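Local coordinates for protein HNH endonuclease (Geobacter metallireducens, PDB 4H9D) that probably nicks DNA as a metal-dependent endonuclease of the HNH family, built around a zinc ion held by four cysteines, at residues Lys19-Trp29 / Ser64-Ala72; Trp29-Tyr40 / Pro47-Leu55. All coordinates share one frame; numbering follows the deposited sequence.

Interaction 1: Lys19-Trp29 / Ser64-Ala72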
# COMPACT_ATOMS: atom_id res chain seq x y z
N LYS A 19 25.47 -6.16 6.30
CA LYS A 19 26.49 -5.15 6.09
C LYS A 19 25.90 -3.78 6.45
O LYS A 19 26.60 -2.89 6.91
CB LYS A 19 26.94 -5.16 4.63
CG LYS A 19 27.65 -6.45 4.23
CD LYS A 19 27.72 -6.56 2.72
CE LYS A 19 28.35 -5.31 2.13
NZ LYS A 19 27.77 -4.99 0.80
N ALA A 20 24.59 -3.62 6.24
CA ALA A 20 23.93 -2.36 6.57
C ALA A 20 23.97 -2.15 8.08
O ALA A 20 24.38 -1.09 8.57
CB ALA A 20 22.50 -2.37 6.08
N ARG A 21 23.55 -3.18 8.82
CA ARG A 21 23.54 -3.13 10.28
C ARG A 21 24.92 -2.79 10.82
O ARG A 21 25.06 -2.15 11.86
CB ARG A 21 23.10 -4.48 10.83
CG ARG A 21 21.60 -4.73 10.75
CD ARG A 21 21.32 -6.22 10.94
NE ARG A 21 22.28 -6.85 11.85
CZ ARG A 21 22.49 -8.16 11.93
NH1 ARG A 21 21.80 -9.00 11.15
NH2 ARG A 21 23.41 -8.64 12.76
N GLU A 22 25.95 -3.22 10.11
CA GLU A 22 27.31 -2.96 10.53
C GLU A 22 27.69 -1.55 10.13
O GLU A 22 28.39 -0.86 10.85
CB GLU A 22 28.26 -3.94 9.84
CG GLU A 22 29.66 -3.99 10.41
CD GLU A 22 29.73 -4.80 11.70
OE1 GLU A 22 28.91 -5.73 11.85
OE2 GLU A 22 30.61 -4.51 12.54
N LEU A 23 27.22 -1.13 8.96
CA LEU A 23 27.54 0.19 8.46
C LEU A 23 26.85 1.24 9.28
O LEU A 23 27.35 2.35 9.44
CB LEU A 23 27.14 0.31 6.98
CG LEU A 23 27.51 1.57 6.18
CD1 LEU A 23 29.00 1.83 6.22
CD2 LEU A 23 27.05 1.40 4.75
N ARG A 24 25.69 0.89 9.82
CA ARG A 24 24.92 1.81 10.62
C ARG A 24 25.59 2.09 11.96
O ARG A 24 25.36 3.13 12.58
CB ARG A 24 23.52 1.24 10.83
CG ARG A 24 22.56 2.17 11.52
CD ARG A 24 21.21 1.50 11.70
NE ARG A 24 20.62 1.13 10.42
CZ ARG A 24 20.19 -0.09 10.12
NH1 ARG A 24 20.29 -1.07 11.02
NH2 ARG A 24 19.66 -0.34 8.93
N ARG A 25 26.42 1.16 12.41
CA ARG A 25 27.12 1.31 13.68
C ARG A 25 28.50 1.95 13.57
O ARG A 25 29.14 2.20 14.57
CB ARG A 25 27.26 -0.05 14.36
CG ARG A 25 25.94 -0.63 14.82
CD ARG A 25 26.12 -1.94 15.55
NE ARG A 25 26.71 -2.95 14.68
CZ ARG A 25 27.10 -4.15 15.10
NH1 ARG A 25 26.96 -4.48 16.38
NH2 ARG A 25 27.64 -5.01 14.24
N SER A 26 28.94 2.23 12.35
CA SER A 26 30.26 2.81 12.13
C SER A 26 30.36 4.26 12.58
O SER A 26 29.38 4.98 12.58
CB SER A 26 30.61 2.74 10.63
OG SER A 26 29.76 3.57 9.86
N GLN A 27 31.57 4.68 12.94
CA GLN A 27 31.81 6.06 13.37
C GLN A 27 31.36 6.95 12.23
O GLN A 27 30.73 7.99 12.45
CB GLN A 27 33.31 6.29 13.61
CG GLN A 27 33.96 5.25 14.51
CD GLN A 27 33.60 5.42 15.97
OE1 GLN A 27 32.47 5.80 16.30
NE2 GLN A 27 34.55 5.14 16.87
N TRP A 28 31.70 6.52 11.02
CA TRP A 28 31.38 7.21 9.77
C TRP A 28 29.91 7.56 9.65
O TRP A 28 29.56 8.67 9.22
CB TRP A 28 31.81 6.35 8.57
CG TRP A 28 31.32 6.87 7.25
CD1 TRP A 28 31.86 7.89 6.53
CD2 TRP A 28 30.13 6.48 6.56
NE1 TRP A 28 31.07 8.17 5.44
CE2 TRP A 28 30.00 7.32 5.43
CE3 TRP A 28 29.15 5.50 6.78
CZ2 TRP A 28 28.93 7.22 4.52
CZ3 TRP A 28 28.09 5.39 5.88
CH2 TRP A 28 27.99 6.25 4.77
N TRP A 29 29.04 6.62 9.99
CA TRP A 29 27.60 6.87 9.90
C TRP A 29 27.14 7.81 10.99
O TRP A 29 26.37 8.74 10.74
CB TRP A 29 26.80 5.58 10.00
CG TRP A 29 25.34 5.82 9.83
CD1 TRP A 29 24.36 5.64 10.76
CD2 TRP A 29 24.68 6.27 8.64
NE1 TRP A 29 23.13 5.95 10.22
CE2 TRP A 29 23.30 6.33 8.92
CE3 TRP A 29 25.13 6.63 7.36
CZ2 TRP A 29 22.35 6.73 7.96
CZ3 TRP A 29 24.20 7.03 6.41
CH2 TRP A 29 22.82 7.08 6.71
N SER A 64 24.82 -2.15 0.40
CA SER A 64 24.92 -1.37 1.62
C SER A 64 26.35 -0.85 1.65
O SER A 64 27.25 -1.51 2.16
CB SER A 64 24.66 -2.24 2.84
OG SER A 64 23.29 -2.61 2.92
N THR A 65 26.57 0.32 1.06
CA THR A 65 27.90 0.92 1.03
C THR A 65 27.73 2.43 1.18
O THR A 65 26.66 2.96 0.91
CB THR A 65 28.64 0.64 -0.30
OG1 THR A 65 28.02 1.37 -1.36
CG2 THR A 65 28.60 -0.84 -0.63
N ARG A 66 28.79 3.11 1.62
CA ARG A 66 28.74 4.56 1.81
C ARG A 66 28.12 5.27 0.62
O ARG A 66 27.38 6.25 0.78
CB ARG A 66 30.14 5.11 2.05
CG ARG A 66 30.74 4.71 3.38
CD ARG A 66 32.09 5.35 3.58
NE ARG A 66 33.11 4.76 2.72
CZ ARG A 66 34.38 5.12 2.73
NH1 ARG A 66 34.78 6.08 3.56
NH2 ARG A 66 35.26 4.52 1.94
N GLY A 67 28.42 4.77 -0.58
CA GLY A 67 27.89 5.37 -1.79
C GLY A 67 26.38 5.26 -2.00
O GLY A 67 25.72 6.22 -2.39
N ASN A 68 25.83 4.09 -1.71
CA ASN A 68 24.40 3.85 -1.90
C ASN A 68 23.59 4.10 -0.61
O ASN A 68 22.37 4.08 -0.60
CB ASN A 68 24.22 2.42 -2.41
CG ASN A 68 22.80 2.11 -2.78
OD1 ASN A 68 22.13 2.90 -3.46
ND2 ASN A 68 22.31 0.95 -2.34
N VAL A 69 24.30 4.35 0.48
CA VAL A 69 23.64 4.61 1.75
C VAL A 69 23.56 6.12 1.94
O VAL A 69 24.46 6.86 1.53
CB VAL A 69 24.40 3.91 2.89
CG1 VAL A 69 24.30 4.70 4.16
CG2 VAL A 69 23.83 2.52 3.09
N VAL A 70 22.47 6.57 2.56
CA VAL A 70 22.23 7.99 2.76
C VAL A 70 21.27 8.22 3.94
O VAL A 70 20.39 7.39 4.21
CB VAL A 70 21.63 8.54 1.46
CG1 VAL A 70 20.16 8.80 1.63
CG2 VAL A 70 22.37 9.76 1.04
N PRO A 71 21.41 9.36 4.66
CA PRO A 71 20.54 9.68 5.81
C PRO A 71 19.22 10.28 5.34
O PRO A 71 19.22 11.16 4.49
CB PRO A 71 21.34 10.72 6.60
CG PRO A 71 22.68 10.85 5.87
CD PRO A 71 22.39 10.44 4.45
N ALA A 72 18.10 9.83 5.90
CA ALA A 72 16.82 10.38 5.50
C ALA A 72 15.88 10.54 6.69
O ALA A 72 15.94 9.75 7.64
CB ALA A 72 16.18 9.51 4.44
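Val69 sits where three side chains of 19-29 converge. Its CG1 faces the far end of the Trp29 indole, 3.2 Å from CZ3, and lies near the rim of the Trp28 ring, 4.0 Å from CH2, while its CG2 meets Leu23 CD2 tip to tip at 3.8 Å. Leu23 has CG anti to its backbone nitrogen (chi1 -174°), which also carries CD2 over the Thr65-Arg66 backbone. Trp29 CH2 points edge-on at the Val70 carbonyl carbon and touches Pro71 CG at 3.9 Å. Strand 69-73 is the second strand of the antiparallel hairpin in the beta-beta-alpha (His-Me finger) fold, and this packing lays helix 10-24 and the start of helix 27-34 against it. Ser26, the N-cap of the second helix, accepts from Trp29 N through OG and donates to Leu23 O, linking the two helices. Near the other end of 64-72, Ala20 CB rests on Ser64 OG at 3.3 Å; that hydroxyl is hydrogen-bonded to Glu16 O and His54 NE2. At the outer border Arg66 CG lies close over one face of the Trp28 six-membered ring, a CH-pi contact 3.3 Å from its centroid. Replacing Trp28 by an alanine would probably leave the Arg66 methylenes without the face they lie on and uncover part of Val69. The charged ends are looser: the Arg66 guanidinium stands steeply to the indole, planes 81° apart, offering at most a weak cation-pi attraction, and Lys19, salt-bridged to Glu16, passes Ser64 without a bond.

Interaction 2: Trp29-Tyr40 / Pro47-Leu55. With ZN (zinc ion), chain D.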
# COMPACT_ATOMS: atom_id res chain seq x y z
N TRP A 29 29.04 6.62 9.99
CA TRP A 29 27.60 6.87 9.90
C TRP A 29 27.14 7.81 10.99
O TRP A 29 26.37 8.74 10.74
CB TRP A 29 26.80 5.58 10.00
CG TRP A 29 25.34 5.82 9.83
CD1 TRP A 29 24.36 5.64 10.76
CD2 TRP A 29 24.68 6.27 8.64
NE1 TRP A 29 23.13 5.95 10.22
CE2 TRP A 29 23.30 6.33 8.92
CE3 TRP A 29 25.13 6.63 7.36
CZ2 TRP A 29 22.35 6.73 7.96
CZ3 TRP A 29 24.20 7.03 6.41
CH2 TRP A 29 22.82 7.08 6.71
N LYS A 30 27.58 7.54 12.21
CA LYS A 30 27.26 8.37 13.37
C LYS A 30 27.62 9.80 13.02
O LYS A 30 26.90 10.74 13.35
CB LYS A 30 28.08 7.92 14.58
CG LYS A 30 27.45 6.83 15.42
CD LYS A 30 27.27 5.54 14.67
CE LYS A 30 27.05 4.43 15.67
NZ LYS A 30 28.17 4.42 16.67
N ASN A 31 28.76 9.98 12.36
CA ASN A 31 29.17 11.32 11.99
C ASN A 31 28.18 11.93 11.01
O ASN A 31 27.72 13.06 11.21
CB ASN A 31 30.56 11.31 11.35
CG ASN A 31 31.59 11.93 12.25
OD1 ASN A 31 32.00 11.33 13.25
ND2 ASN A 31 32.01 13.16 11.93
N ARG A 32 27.86 11.18 9.96
CA ARG A 32 26.94 11.65 8.95
C ARG A 32 25.58 12.11 9.52
O ARG A 32 25.11 13.20 9.18
CB ARG A 32 26.72 10.59 7.89
CG ARG A 32 25.93 11.08 6.71
CD ARG A 32 26.85 11.37 5.57
NE ARG A 32 26.98 10.19 4.75
CZ ARG A 32 26.24 9.93 3.68
NH1 ARG A 32 25.31 10.79 3.28
NH2 ARG A 32 26.43 8.80 3.00
N ILE A 33 24.94 11.30 10.37
CA ILE A 33 23.65 11.75 10.90
C ILE A 33 23.83 12.82 11.97
O ILE A 33 22.90 13.56 12.28
CB ILE A 33 22.81 10.60 11.48
CG1 ILE A 33 23.62 9.76 12.45
CG2 ILE A 33 22.28 9.73 10.38
CD1 ILE A 33 22.79 8.65 13.05
N ALA A 34 25.04 12.90 12.53
CA ALA A 34 25.35 13.90 13.54
C ALA A 34 25.14 15.27 12.91
O ALA A 34 24.70 16.20 13.57
CB ALA A 34 26.80 13.77 14.00
N ARG A 35 25.46 15.36 11.62
CA ARG A 35 25.29 16.60 10.87
C ARG A 35 23.81 16.95 10.77
O ARG A 35 23.45 18.10 10.56
CB ARG A 35 25.92 16.45 9.48
CG ARG A 35 27.38 16.04 9.56
CD ARG A 35 27.96 15.74 8.19
NE ARG A 35 29.36 15.34 8.30
CZ ARG A 35 30.04 14.71 7.34
NH1 ARG A 35 29.46 14.40 6.19
NH2 ARG A 35 31.32 14.40 7.54
N GLY A 36 22.96 15.95 10.93
CA GLY A 36 21.52 16.15 10.90
C GLY A 36 20.87 16.66 9.63
O GLY A 36 19.81 17.28 9.68
N ILE A 37 21.49 16.40 8.49
CA ILE A 37 20.93 16.86 7.21
C ILE A 37 20.24 15.71 6.48
O ILE A 37 20.85 14.66 6.28
CB ILE A 37 22.02 17.43 6.30
CG1 ILE A 37 22.59 18.71 6.92
CG2 ILE A 37 21.44 17.71 4.92
CD1 ILE A 37 21.55 19.80 7.19
N CYS A 38 18.98 15.89 6.11
CA CYS A 38 18.25 14.86 5.38
C CYS A 38 18.66 14.93 3.92
O CYS A 38 18.57 15.99 3.29
CB CYS A 38 16.75 15.09 5.49
SG CYS A 38 15.81 14.03 4.40
N HIS A 39 19.11 13.82 3.37
CA HIS A 39 19.59 13.80 1.99
C HIS A 39 18.60 14.20 0.92
O HIS A 39 18.99 14.78 -0.10
CB HIS A 39 20.16 12.43 1.66
CG HIS A 39 20.77 12.36 0.30
ND1 HIS A 39 20.16 11.73 -0.76
CD2 HIS A 39 21.93 12.88 -0.18
CE1 HIS A 39 20.92 11.86 -1.84
NE2 HIS A 39 21.99 12.56 -1.51
N TYR A 40 17.32 13.91 1.15
CA TYR A 40 16.29 14.23 0.17
C TYR A 40 15.80 15.66 0.27
O TYR A 40 15.88 16.40 -0.71
CB TYR A 40 15.12 13.24 0.31
CG TYR A 40 15.56 11.83 -0.00
CD1 TYR A 40 16.04 11.49 -1.29
CD2 TYR A 40 15.60 10.84 1.00
CE1 TYR A 40 16.54 10.22 -1.57
CE2 TYR A 40 16.11 9.55 0.73
CZ TYR A 40 16.58 9.26 -0.56
OH TYR A 40 17.09 8.02 -0.85
N PRO A 47 19.51 13.73 15.13
CA PRO A 47 20.00 12.39 14.82
C PRO A 47 19.02 11.25 15.08
O PRO A 47 19.02 10.25 14.38
CB PRO A 47 21.24 12.29 15.69
CG PRO A 47 21.79 13.69 15.60
CD PRO A 47 20.56 14.54 15.79
N GLU A 48 18.18 11.39 16.10
CA GLU A 48 17.21 10.35 16.39
C GLU A 48 16.20 10.26 15.26
O GLU A 48 15.77 9.17 14.89
CB GLU A 48 16.48 10.65 17.70
CG GLU A 48 17.32 10.42 18.95
CD GLU A 48 18.58 11.26 19.00
OE1 GLU A 48 18.48 12.50 18.84
OE2 GLU A 48 19.68 10.68 19.19
N GLU A 49 15.84 11.41 14.69
CA GLU A 49 14.85 11.48 13.62
C GLU A 49 15.29 11.05 12.22
O GLU A 49 14.50 11.11 11.27
CB GLU A 49 14.25 12.88 13.54
CG GLU A 49 13.46 13.30 14.76
CD GLU A 49 12.61 14.53 14.51
OE1 GLU A 49 11.72 14.45 13.63
OE2 GLU A 49 12.83 15.57 15.18
N LEU A 50 16.55 10.64 12.07
CA LEU A 50 17.04 10.19 10.77
C LEU A 50 17.15 8.67 10.72
O LEU A 50 17.34 8.02 11.75
CB LEU A 50 18.40 10.79 10.46
CG LEU A 50 18.50 12.31 10.39
CD1 LEU A 50 19.87 12.66 9.85
CD2 LEU A 50 17.41 12.87 9.49
N THR A 51 17.04 8.12 9.52
CA THR A 51 17.16 6.68 9.30
C THR A 51 18.10 6.47 8.13
O THR A 51 18.40 7.40 7.39
CB THR A 51 15.82 6.03 8.95
OG1 THR A 51 14.80 6.55 9.82
CG2 THR A 51 15.90 4.52 9.13
N MSE A 52 18.57 5.25 7.97
CA MSE A 52 19.45 4.97 6.87
C MSE A 52 18.62 4.51 5.69
O MSE A 52 17.76 3.64 5.83
CB MSE A 52 20.43 3.87 7.23
CG MSE A 52 21.29 3.47 6.08
SE MSE A 52 22.56 2.15 6.65
CE MSE A 52 21.32 0.71 6.92
N ASP A 53 18.86 5.11 4.53
CA ASP A 53 18.12 4.70 3.35
C ASP A 53 19.09 4.37 2.24
O ASP A 53 20.19 4.92 2.17
CB ASP A 53 17.15 5.79 2.90
CG ASP A 53 16.25 5.35 1.76
OD1 ASP A 53 15.89 4.15 1.69
OD2 ASP A 53 15.87 6.21 0.93
N HIS A 54 18.71 3.42 1.39
CA HIS A 54 19.54 3.05 0.26
C HIS A 54 18.94 3.73 -0.95
O HIS A 54 17.75 3.56 -1.24
CB HIS A 54 19.53 1.55 0.03
CG HIS A 54 20.07 0.75 1.18
ND1 HIS A 54 19.36 0.54 2.33
CD2 HIS A 54 21.24 0.09 1.32
CE1 HIS A 54 20.06 -0.23 3.14
NE2 HIS A 54 21.21 -0.52 2.55
N LEU A 55 19.74 4.52 -1.64
CA LEU A 55 19.27 5.22 -2.83
C LEU A 55 18.66 4.15 -3.72
O LEU A 55 17.50 4.24 -4.12
CB LEU A 55 20.44 5.89 -3.53
CG LEU A 55 20.97 7.12 -2.82
CD1 LEU A 55 22.23 7.57 -3.50
CD2 LEU A 55 19.91 8.21 -2.84
ZN ZN D . 13.60 14.71 4.36
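Ile33 CG2 and Leu50 CD1 meet at 3.8 Å in the apolar centre, the two side chains sliding past each other in opposite directions. They join helix 27-34 to strand 50-54, the first strand of the HNH beta-beta-alpha fold; the axes of 29-34 and 50-54 come within 9.8 Å. The same Ile33 CG2 lies over one face of the Trp29 indole. Over the opposite face stands SE of Met52, a selenomethionine here, 4.8 Å from the six-membered ring centroid and close to the normal, a Met-aromatic contact at long range. With chi1 and chi2 both extended, the Met52 chain runs straight out and brings SE above the ring, while its CB touches Trp29 CZ2 at 3.5 Å.

Moving outward, Pro47 CG packs against Ile33 O, 3.5 Å away, and Gly36, with positive phi, turns the chain next to Leu50 CD1, its CA 4.0 Å from that methyl. That turn delivers Cys38, whose SG binds zinc at 2.3 Å; Cys41, Cys73 and Cys76 complete the site. Beyond it, Leu55 CD2 fills in beside His39 and the Tyr40 ring, which also makes an edge-to-face contact with Trp88. At the polar edge Asp53, beside Asn77 and Lys80 of helix 74-82, accepts from Tyr40: OH donates to OD2 over 2.8 Å, reaching it from above the carboxylate plane, 35° out of that plane.

From the N terminus, helix 10-24 runs into helix 27-34, and interaction 1 already commits this pair to residues 64-72, closing the longer loop. Interaction 2 closes a shorter one within it, as the chain leaves helix 27-34, passes the zinc ligand Cys38 and returns through 47-55. Trp29 belongs to both contacts, where one helix meets both strands. The two loops are also tied through the hairpin: Ala72 O lies 2.7 Å from Thr51 N, and Val70 O 2.8 Å from Asp53 N, both probable hydrogen bonds. Together the contacts fasten the N-terminal helices to the two-stranded sheet that leads into the zinc site and helix 74-82.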